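Local coordinates for lactate racemase apoprotein (PDB 2YJG) that interconverts the D- and L-isomers of lactate, using a nickel-pincer nucleotide cofactor that is absent from this apoprotein, at residues H174-P188 and A210-M224. Residues are numbered along the deposited sequence; the frame is centred on the assembly and turned at random.
With SO4 (sulfate ion), chain E; EDO (1,2-ethanediol), chain F.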
ATOM      1  N   HIS A 174     -28.505   9.564 -10.021  1.00 11.20           N
ATOM      2  CA  HIS A 174     -27.997  10.629  -9.132  1.00 10.81           C
ATOM      3  C   HIS A 174     -28.973  11.782  -9.142  1.00 11.10           C
ATOM      4  O   HIS A 174     -29.401  12.272 -10.237  1.00  9.82           O
ATOM      5  CB  HIS A 174     -26.585  11.043  -9.556  1.00 11.38           C
ATOM      6  CG  HIS A 174     -26.032  12.153  -8.734  1.00 13.24           C
ATOM      7  ND1 HIS A 174     -25.044  11.991  -7.780  1.00 20.25           N
ATOM      8  CD2 HIS A 174     -26.367  13.463  -8.716  1.00  4.85           C
ATOM      9  CE1 HIS A 174     -24.800  13.174  -7.216  1.00 11.80           C
ATOM     10  NE2 HIS A 174     -25.594  14.070  -7.770  1.00 17.43           N
ATOM     11  N   PHE A 175     -29.322  12.252  -7.957  1.00 10.51           N
ATOM     12  CA  PHE A 175     -30.453  13.142  -7.793  1.00 10.06           C
ATOM     13  C   PHE A 175     -30.318  14.566  -8.377  1.00 11.66           C
ATOM     14  O   PHE A 175     -31.330  15.293  -8.449  1.00 12.78           O
ATOM     15  CB  PHE A 175     -30.917  13.189  -6.356  1.00 10.85           C
ATOM     16  CG  PHE A 175     -30.000  13.925  -5.369  1.00  9.12           C
ATOM     17  CD1 PHE A 175     -28.611  13.826  -5.443  1.00 14.53           C
ATOM     18  CD2 PHE A 175     -30.556  14.646  -4.331  1.00 13.63           C
ATOM     19  CE1 PHE A 175     -27.843  14.472  -4.543  1.00 15.69           C
ATOM     20  CE2 PHE A 175     -29.759  15.288  -3.390  1.00 15.26           C
ATOM     21  CZ  PHE A 175     -28.372  15.145  -3.512  1.00 14.68           C
ATOM     22  N   PHE A 176     -29.112  14.984  -8.749  1.00 12.20           N
ATOM     23  CA  PHE A 176     -29.012  16.219  -9.578  1.00 12.40           C
ATOM     24  C   PHE A 176     -28.121  16.151 -10.807  1.00 11.91           C
ATOM     25  O   PHE A 176     -28.296  16.965 -11.670  1.00 12.11           O
ATOM     26  CB  PHE A 176     -28.678  17.473  -8.730  1.00 12.19           C
ATOM     27  CG  PHE A 176     -27.421  17.387  -7.944  1.00 12.93           C
ATOM     28  CD1 PHE A 176     -26.210  17.723  -8.526  1.00 15.16           C
ATOM     29  CD2 PHE A 176     -27.450  17.073  -6.579  1.00 14.03           C
ATOM     30  CE1 PHE A 176     -25.020  17.698  -7.802  1.00 18.55           C
ATOM     31  CE2 PHE A 176     -26.272  17.050  -5.828  1.00 16.81           C
ATOM     32  CZ  PHE A 176     -25.053  17.349  -6.424  1.00 17.71           C
ATOM     33  N   ALA A 177     -27.157  15.240 -10.875  1.00  9.95           N
ATOM     34  CA  ALA A 177     -26.384  15.007 -12.086  1.00 10.79           C
ATOM     35  C   ALA A 177     -27.007  13.967 -13.022  1.00 12.10           C
ATOM     36  O   ALA A 177     -26.445  13.663 -14.056  1.00 12.70           O
ATOM     37  CB  ALA A 177     -24.948  14.549 -11.729  1.00  9.99           C
ATOM     38  N   GLY A 178     -28.157  13.414 -12.642  1.00 12.50           N
ATOM     39  CA  GLY A 178     -28.896  12.466 -13.494  1.00 11.36           C
ATOM     40  C   GLY A 178     -28.446  11.060 -13.251  1.00 11.79           C
ATOM     41  O   GLY A 178     -29.223  10.199 -12.792  1.00 10.92           O
ATOM     42  N   PHE A 179     -27.180  10.812 -13.583  1.00 11.85           N
ATOM     43  CA  PHE A 179     -26.527   9.541 -13.276  1.00 12.01           C
ATOM     44  C   PHE A 179     -25.101   9.782 -12.844  1.00 11.53           C
ATOM     45  O   PHE A 179     -24.519  10.798 -13.165  1.00 11.66           O
ATOM     46  CB  PHE A 179     -26.500   8.611 -14.517  1.00 12.87           C
ATOM     47  CG  PHE A 179     -27.843   8.252 -15.034  1.00  8.48           C
ATOM     48  CD1 PHE A 179     -28.524   9.062 -15.911  1.00 11.86           C
ATOM     49  CD2 PHE A 179     -28.382   7.034 -14.718  1.00 10.07           C
ATOM     50  CE1 PHE A 179     -29.811   8.705 -16.380  1.00 13.10           C
ATOM     51  CE2 PHE A 179     -29.640   6.632 -15.169  1.00 12.57           C
ATOM     52  CZ  PHE A 179     -30.372   7.477 -16.025  1.00 11.09           C
ATOM     53  N   SER A 180     -24.533   8.797 -12.156  1.00 11.85           N
ATOM     54  CA  SER A 180     -23.104   8.736 -11.902  1.00 12.49           C
ATOM     55  C   SER A 180     -22.329   8.269 -13.126  1.00 13.31           C
ATOM     56  O   SER A 180     -22.923   7.863 -14.147  1.00 12.70           O
ATOM     57  CB  SER A 180     -22.851   7.816 -10.691  1.00 14.41           C
ATOM     58  OG  SER A 180     -23.015   6.440 -11.008  1.00 12.61           O
ATOM     59  N   GLY A 181     -21.008   8.337 -13.032  1.00 12.01           N
ATOM     60  CA  GLY A 181     -20.094   7.777 -14.047  1.00 14.30           C
ATOM     61  C   GLY A 181     -19.757   8.649 -15.258  1.00 13.54           C
ATOM     62  O   GLY A 181     -19.975   9.853 -15.262  1.00 14.60           O
ATOM     63  N   GLY A 182     -19.128   8.015 -16.223  1.00 13.40           N
ATOM     64  CA  GLY A 182     -18.679   8.644 -17.468  1.00 14.54           C
ATOM     65  C   GLY A 182     -17.871   9.879 -17.112  1.00 13.14           C
ATOM     66  O   GLY A 182     -16.934   9.803 -16.273  1.00 15.14           O
ATOM     67  N   ARG A 183     -18.295  11.004 -17.650  1.00 13.46           N
ATOM     68  CA  ARG A 183     -17.704  12.328 -17.471  1.00 12.14           C
ATOM     69  C   ARG A 183     -17.411  12.783 -16.053  1.00 13.80           C
ATOM     70  O   ARG A 183     -16.608  13.610 -15.850  1.00 13.67           O
ATOM     71  CB  ARG A 183     -18.570  13.399 -18.174  1.00 11.85           C
ATOM     72  CG  ARG A 183     -19.883  13.732 -17.490  1.00 10.75           C
ATOM     73  CD  ARG A 183     -20.852  12.539 -17.231  1.00 13.59           C
ATOM     74  NE  ARG A 183     -22.177  12.909 -16.729  1.00 12.92           N
ATOM     75  CZ  ARG A 183     -22.814  12.344 -15.716  1.00 12.25           C
ATOM     76  NH1 ARG A 183     -22.353  11.305 -15.076  1.00 12.25           N
ATOM     77  NH2 ARG A 183     -23.978  12.791 -15.376  1.00 14.42           N
ATOM     78  N   LYS A 184     -18.094  12.227 -15.085  1.00 14.61           N
ATOM     79  CA  LYS A 184     -17.835  12.589 -13.672  1.00 15.42           C
ATOM     80  C   LYS A 184     -16.444  12.227 -13.152  1.00 15.88           C
ATOM     81  O   LYS A 184     -15.980  12.752 -12.112  1.00 16.43           O
ATOM     82  CB  LYS A 184     -18.917  12.034 -12.720  1.00 16.49           C
ATOM     83  CG  LYS A 184     -20.118  12.932 -12.613  1.00 18.37           C
ATOM     84  CD  LYS A 184     -21.079  12.610 -11.440  1.00 18.26           C
ATOM     85  CE  LYS A 184     -20.588  13.183 -10.140  1.00 21.13           C
ATOM     86  NZ  LYS A 184     -21.615  12.966  -9.116  1.00 21.12           N
ATOM     87  N   SER A 185     -15.778  11.320 -13.842  1.00 15.53           N
ATOM     88  CA  SER A 185     -14.363  11.062 -13.553  1.00 14.36           C
ATOM     89  C   SER A 185     -13.505  12.339 -13.773  1.00 15.01           C
ATOM     90  O   SER A 185     -12.426  12.446 -13.199  1.00 14.19           O
ATOM     91  CB  SER A 185     -13.847   9.892 -14.387  1.00 14.28           C
ATOM     92  OG  SER A 185     -14.515   8.693 -14.022  1.00 15.37           O
ATOM     93  N   ILE A 186     -13.951  13.254 -14.639  1.00 15.32           N
ATOM     94  CA  ILE A 186     -13.238  14.485 -14.889  1.00 15.22           C
ATOM     95  C   ILE A 186     -13.729  15.601 -13.982  1.00 14.83           C
ATOM     96  O   ILE A 186     -12.942  16.144 -13.230  1.00 14.40           O
ATOM     97  CB  ILE A 186     -13.316  14.940 -16.338  1.00 16.50           C
ATOM     98  CG1 ILE A 186     -12.955  13.777 -17.272  1.00 16.39           C
ATOM     99  CG2 ILE A 186     -12.529  16.253 -16.536  1.00 11.62           C
ATOM    100  CD1 ILE A 186     -11.474  13.268 -17.196  1.00 16.62           C
ATOM    101  N   LEU A 187     -15.028  15.918 -14.038  1.00 14.87           N
ATOM    102  CA  LEU A 187     -15.591  16.970 -13.211  1.00 14.80           C
ATOM    103  C   LEU A 187     -16.813  16.350 -12.507  1.00 14.94           C
ATOM    104  O   LEU A 187     -17.788  16.010 -13.156  1.00 14.68           O
ATOM    105  CB  LEU A 187     -15.989  18.163 -14.084  1.00 14.76           C
ATOM    106  CG  LEU A 187     -16.652  19.383 -13.446  1.00 17.30           C
ATOM    107  CD1 LEU A 187     -15.741  20.065 -12.443  1.00 20.04           C
ATOM    108  CD2 LEU A 187     -17.195  20.382 -14.505  1.00 16.91           C
ATOM    109  N   PRO A 188     -16.738  16.141 -11.178  1.00 16.45           N
ATOM    110  CA  PRO A 188     -15.729  16.664 -10.282  1.00 15.11           C
ATOM    111  C   PRO A 188     -14.425  15.877 -10.068  1.00 15.13           C
ATOM    112  O   PRO A 188     -13.516  16.383  -9.388  1.00 15.02           O
ATOM    113  CB  PRO A 188     -16.494  16.769  -8.975  1.00 16.23           C
ATOM    114  CG  PRO A 188     -17.499  15.523  -9.016  1.00 18.06           C
ATOM    115  CD  PRO A 188     -17.720  15.273 -10.483  1.00 17.96           C
ATOM    116  N   ALA A 210     -31.979  19.529 -13.425  1.00  9.94           N
ATOM    117  CA  ALA A 210     -30.978  19.014 -12.510  1.00  9.44           C
ATOM    118  C   ALA A 210     -31.700  18.070 -11.543  1.00  9.69           C
ATOM    119  O   ALA A 210     -32.056  18.449 -10.422  1.00  9.96           O
ATOM    120  CB  ALA A 210     -30.296  20.222 -11.756  1.00  8.08           C
ATOM    121  N   ARG A 211     -32.042  16.888 -12.056  1.00 11.33           N
ATOM    122  CA  ARG A 211     -32.908  15.935 -11.351  1.00 10.00           C
ATOM    123  C   ARG A 211     -32.469  14.487 -11.629  1.00 12.23           C
ATOM    124  O   ARG A 211     -31.745  14.198 -12.590  1.00  9.55           O
ATOM    125  CB  ARG A 211     -34.341  16.061 -11.839  1.00 11.60           C
ATOM    126  CG  ARG A 211     -35.052  17.343 -11.429  1.00 12.61           C
ATOM    127  CD  ARG A 211     -35.154  17.599 -10.024  1.00 15.73           C
ATOM    128  NE  ARG A 211     -35.980  18.805  -9.909  1.00 15.30           N
ATOM    129  CZ  ARG A 211     -35.516  20.040 -10.064  1.00 16.53           C
ATOM    130  NH1 ARG A 211     -34.199  20.257 -10.205  1.00 11.00           N
ATOM    131  NH2 ARG A 211     -36.382  21.060  -9.993  1.00 19.08           N
ATOM    132  N   THR A 212     -32.960  13.586 -10.790  1.00 11.34           N
ATOM    133  CA  THR A 212     -32.626  12.146 -10.941  1.00 10.46           C
ATOM    134  C   THR A 212     -32.964  11.620 -12.313  1.00 10.39           C
ATOM    135  O   THR A 212     -34.073  11.790 -12.788  1.00 10.29           O
ATOM    136  CB  THR A 212     -33.411  11.372  -9.938  1.00  9.85           C
ATOM    137  OG1 THR A 212     -33.328  12.053  -8.684  1.00  8.48           O
ATOM    138  CG2 THR A 212     -32.857   9.985  -9.735  1.00 11.76           C
ATOM    139  N   GLY A 213     -31.980  10.947 -12.907  1.00 11.29           N
ATOM    140  CA  GLY A 213     -32.109  10.321 -14.183  1.00 12.52           C
ATOM    141  C   GLY A 213     -32.280  11.212 -15.402  1.00 12.72           C
ATOM    142  O   GLY A 213     -32.631  10.712 -16.494  1.00 12.71           O
ATOM    143  N   VAL A 214     -32.058  12.503 -15.225  1.00 12.02           N
ATOM    144  CA  VAL A 214     -32.103  13.508 -16.299  1.00 12.23           C
ATOM    145  C   VAL A 214     -30.729  14.023 -16.713  1.00 12.25           C
ATOM    146  O   VAL A 214     -29.966  14.576 -15.882  1.00 12.73           O
ATOM    147  CB  VAL A 214     -32.996  14.720 -15.864  1.00 13.40           C
ATOM    148  CG1 VAL A 214     -33.038  15.723 -17.030  1.00  9.99           C
ATOM    149  CG2 VAL A 214     -34.389  14.226 -15.488  1.00 12.46           C
ATOM    150  N   LEU A 215     -30.382  13.809 -17.993  1.00 12.45           N
ATOM    151  CA  LEU A 215     -29.147  14.261 -18.570  1.00 12.77           C
ATOM    152  C   LEU A 215     -29.403  15.382 -19.593  1.00 14.05           C
ATOM    153  O   LEU A 215     -28.723  16.373 -19.596  1.00 14.38           O
ATOM    154  CB  LEU A 215     -28.481  13.090 -19.279  1.00 13.45           C
ATOM    155  CG  LEU A 215     -28.023  11.895 -18.404  1.00 10.95           C
ATOM    156  CD1 LEU A 215     -27.309  10.772 -19.180  1.00 11.77           C
ATOM    157  CD2 LEU A 215     -27.096  12.365 -17.292  1.00 13.40           C
ATOM    158  N   GLU A 216     -30.398  15.222 -20.452  1.00 14.59           N
ATOM    159  CA  GLU A 216     -30.605  16.210 -21.505  1.00 16.94           C
ATOM    160  C   GLU A 216     -31.128  17.505 -20.921  1.00 15.17           C
ATOM    161  O   GLU A 216     -32.090  17.526 -20.133  1.00 16.10           O
ATOM    162  CB  GLU A 216     -31.526  15.666 -22.575  1.00 18.31           C
ATOM    163  CG  GLU A 216     -30.817  14.601 -23.390  1.00 23.79           C
ATOM    164  CD  GLU A 216     -31.709  13.862 -24.363  1.00 30.96           C
ATOM    165  OE1 GLU A 216     -32.230  14.521 -25.301  1.00 29.80           O
ATOM    166  OE2 GLU A 216     -31.792  12.595 -24.228  1.00 34.33           O
ATOM    167  N   ASN A 217     -30.450  18.590 -21.281  1.00 15.63           N
ATOM    168  CA  ASN A 217     -30.810  19.957 -20.840  1.00 16.34           C
ATOM    169  C   ASN A 217     -30.417  20.205 -19.391  1.00 14.26           C
ATOM    170  O   ASN A 217     -30.765  21.257 -18.810  1.00 14.80           O
ATOM    171  CB  ASN A 217     -32.296  20.251 -21.081  1.00 17.49           C
ATOM    172  CG  ASN A 217     -32.525  21.601 -21.711  1.00 23.48           C
ATOM    173  OD1 ASN A 217     -33.583  22.250 -21.507  1.00 28.58           O
ATOM    174  ND2 ASN A 217     -31.534  22.059 -22.479  1.00 28.33           N
ATOM    175  N   ASN A 218     -29.733  19.221 -18.800  1.00 13.36           N
ATOM    176  CA  ASN A 218     -29.187  19.328 -17.419  1.00 14.26           C
ATOM    177  C   ASN A 218     -27.881  20.104 -17.469  1.00 12.75           C
ATOM    178  O   ASN A 218     -26.906  19.626 -18.057  1.00 12.32           O
ATOM    179  CB  ASN A 218     -28.966  17.933 -16.764  1.00 13.05           C
ATOM    180  CG  ASN A 218     -28.450  18.014 -15.360  1.00 13.24           C
ATOM    181  OD1 ASN A 218     -27.917  19.052 -14.948  1.00 13.85           O
ATOM    182  ND2 ASN A 218     -28.699  16.957 -14.553  1.00 12.88           N
ATOM    183  N   PRO A 219     -27.859  21.330 -16.913  1.00 13.73           N
ATOM    184  CA  PRO A 219     -26.677  22.166 -17.144  1.00 13.68           C
ATOM    185  C   PRO A 219     -25.437  21.695 -16.402  1.00 12.64           C
ATOM    186  O   PRO A 219     -24.350  22.014 -16.835  1.00 12.25           O
ATOM    187  CB  PRO A 219     -27.120  23.526 -16.605  1.00 14.97           C
ATOM    188  CG  PRO A 219     -28.121  23.210 -15.549  1.00 13.29           C
ATOM    189  CD  PRO A 219     -28.871  22.060 -16.123  1.00 16.45           C
ATOM    190  N   ILE A 220     -25.618  20.958 -15.304  1.00 11.96           N
ATOM    191  CA  ILE A 220     -24.509  20.382 -14.536  1.00 13.22           C
ATOM    192  C   ILE A 220     -23.810  19.384 -15.433  1.00 13.11           C
ATOM    193  O   ILE A 220     -22.593  19.421 -15.657  1.00 14.71           O
ATOM    194  CB  ILE A 220     -24.992  19.661 -13.210  1.00 12.64           C
ATOM    195  CG1 ILE A 220     -25.636  20.683 -12.309  1.00 15.62           C
ATOM    196  CG2 ILE A 220     -23.779  19.051 -12.519  1.00 10.83           C
ATOM    197  CD1 ILE A 220     -26.495  20.226 -11.142  1.00 15.58           C
ATOM    198  N   HIS A 221     -24.623  18.525 -16.009  1.00 14.64           N
ATOM    199  CA  HIS A 221     -24.186  17.498 -16.949  1.00 14.36           C
ATOM    200  C   HIS A 221     -23.566  18.102 -18.193  1.00 14.63           C
ATOM    201  O   HIS A 221     -22.507  17.658 -18.683  1.00 16.06           O
ATOM    202  CB  HIS A 221     -25.361  16.618 -17.308  1.00 14.00           C
ATOM    203  CG  HIS A 221     -25.037  15.570 -18.317  1.00 13.28           C
ATOM    204  ND1 HIS A 221     -24.145  14.547 -18.070  1.00 12.56           N
ATOM    205  CD2 HIS A 221     -25.470  15.409 -19.580  1.00 16.35           C
ATOM    206  CE1 HIS A 221     -24.075  13.785 -19.142  1.00 12.48           C
ATOM    207  NE2 HIS A 221     -24.870  14.284 -20.073  1.00 14.89           N
ATOM    208  N   ARG A 222     -24.148  19.179 -18.693  1.00 16.42           N
ATOM    209  CA  ARG A 222     -23.553  19.866 -19.855  1.00 15.63           C
ATOM    210  C   ARG A 222     -22.116  20.342 -19.608  1.00 15.35           C
ATOM    211  O   ARG A 222     -21.246  20.164 -20.467  1.00 16.32           O
ATOM    212  CB  ARG A 222     -24.458  21.073 -20.244  1.00 17.29           C
ATOM    213  CG  ARG A 222     -23.953  21.839 -21.465  1.00 20.49           C
ATOM    214  CD  ARG A 222     -24.812  23.106 -21.835  1.00 27.87           C
ATOM    215  NE  ARG A 222     -24.224  23.840 -22.980  1.00 35.31           N
ATOM    216  CZ  ARG A 222     -24.524  25.103 -23.343  1.00 40.24           C
ATOM    217  NH1 ARG A 222     -25.392  25.849 -22.652  1.00 42.86           N
ATOM    218  NH2 ARG A 222     -23.939  25.641 -24.411  1.00 40.87           N
ATOM    219  N   ASP A 223     -21.866  20.985 -18.467  1.00 14.39           N
ATOM    220  CA  ASP A 223     -20.487  21.382 -18.094  1.00 14.37           C
ATOM    221  C   ASP A 223     -19.561  20.182 -17.946  1.00 15.13           C
ATOM    222  O   ASP A 223     -18.402  20.261 -18.378  1.00 14.81           O
ATOM    223  CB  ASP A 223     -20.467  22.299 -16.838  1.00 14.07           C
ATOM    224  CG  ASP A 223     -20.620  23.806 -17.203  1.00 16.84           C
ATOM    225  OD1 ASP A 223     -21.011  24.139 -18.377  1.00 19.49           O
ATOM    226  OD2 ASP A 223     -20.332  24.612 -16.333  1.00 20.06           O
ATOM    227  N   MET A 224     -20.059  19.069 -17.364  1.00 14.08           N
ATOM    228  CA  MET A 224     -19.248  17.885 -17.167  1.00 14.29           C
ATOM    229  C   MET A 224     -18.830  17.260 -18.484  1.00 13.75           C
ATOM    230  O   MET A 224     -17.692  16.800 -18.641  1.00 15.22           O
ATOM    231  CB  MET A 224     -20.035  16.864 -16.328  1.00 13.25           C
ATOM    232  CG  MET A 224     -20.385  17.311 -14.889  1.00 14.28           C
ATOM    233  SD  MET A 224     -21.470  16.036 -14.151  1.00 15.93           S
ATOM    234  CE  MET A 224     -21.480  16.522 -12.362  1.00 15.64           C
TER
HETATM  235  S   SO4 E1429     -19.008   9.273  -9.537  1.00 42.16           S
HETATM  236  O1  SO4 E1429     -17.888   9.502 -10.451  1.00 42.20           O
HETATM  237  O2  SO4 E1429     -18.861   7.889  -9.026  1.00 39.49           O
HETATM  238  O3  SO4 E1429     -19.085  10.206  -8.378  1.00 32.86           O
HETATM  239  O4  SO4 E1429     -20.150   9.465 -10.366  1.00 39.90           O
HETATM  240  C1  EDO F1430     -21.078  14.223  -5.509  1.00 42.04           C
HETATM  241  O1  EDO F1430     -20.679  14.034  -6.871  1.00 40.05           O
HETATM  242  C2  EDO F1430     -22.296  15.114  -5.429  1.00 41.08           C
HETATM  243  O2  EDO F1430     -22.006  16.190  -4.532  1.00 41.45           O
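Arg183 meets His221 side-on: NE and NH2 both donate to ND1 of His221, NE at 2.9 Å and in the plane of the imidazole, NH2 longer and tilted from it, the two planes standing 63° apart. An arginine suits this place because its other edge is used as well, NH1 and NH2 closing on Phe179 O while NH1 also reaches Gly181 O, so the guanidinium can hardly rotate. Its CG, turned between backbone N and carbonyl carbon (chi1 73°), lies 3.3 Å from Met224 CB, and Met224 SD sits over the rim of one guanidinium face. The slim, unbranched methionine runs alongside Lys184. Asn218 ND2 gives a nearly straight bond (170°) to Phe176 O and another to Val214 O, while from the N-cap position OD1 accepts from Ile220 N and, weakly, His221 N. Glycine suits position 178: phi is positive, and a CB would run into Val214 O and Leu215 CD2. Against this buried, tightly packed part, residues 211-214 are partly exposed and meet the hairpin 173-174/178-179 mostly through backbone CA-H...O contacts and the Gly213 N bond to Gly178 O. On the pocket side, Lys184 NZ hydrogen-bonds ethanediol and Gly181 N a sulfate, both probably from the crystallisation liquor. The 211-214 turn thus backs the hairpin carrying His174, probably a proton donor/acceptor, and helix 219-230 packs against 183-188 with Lys184, the probable covalent cofactor attachment point, in the lactate racemase active site.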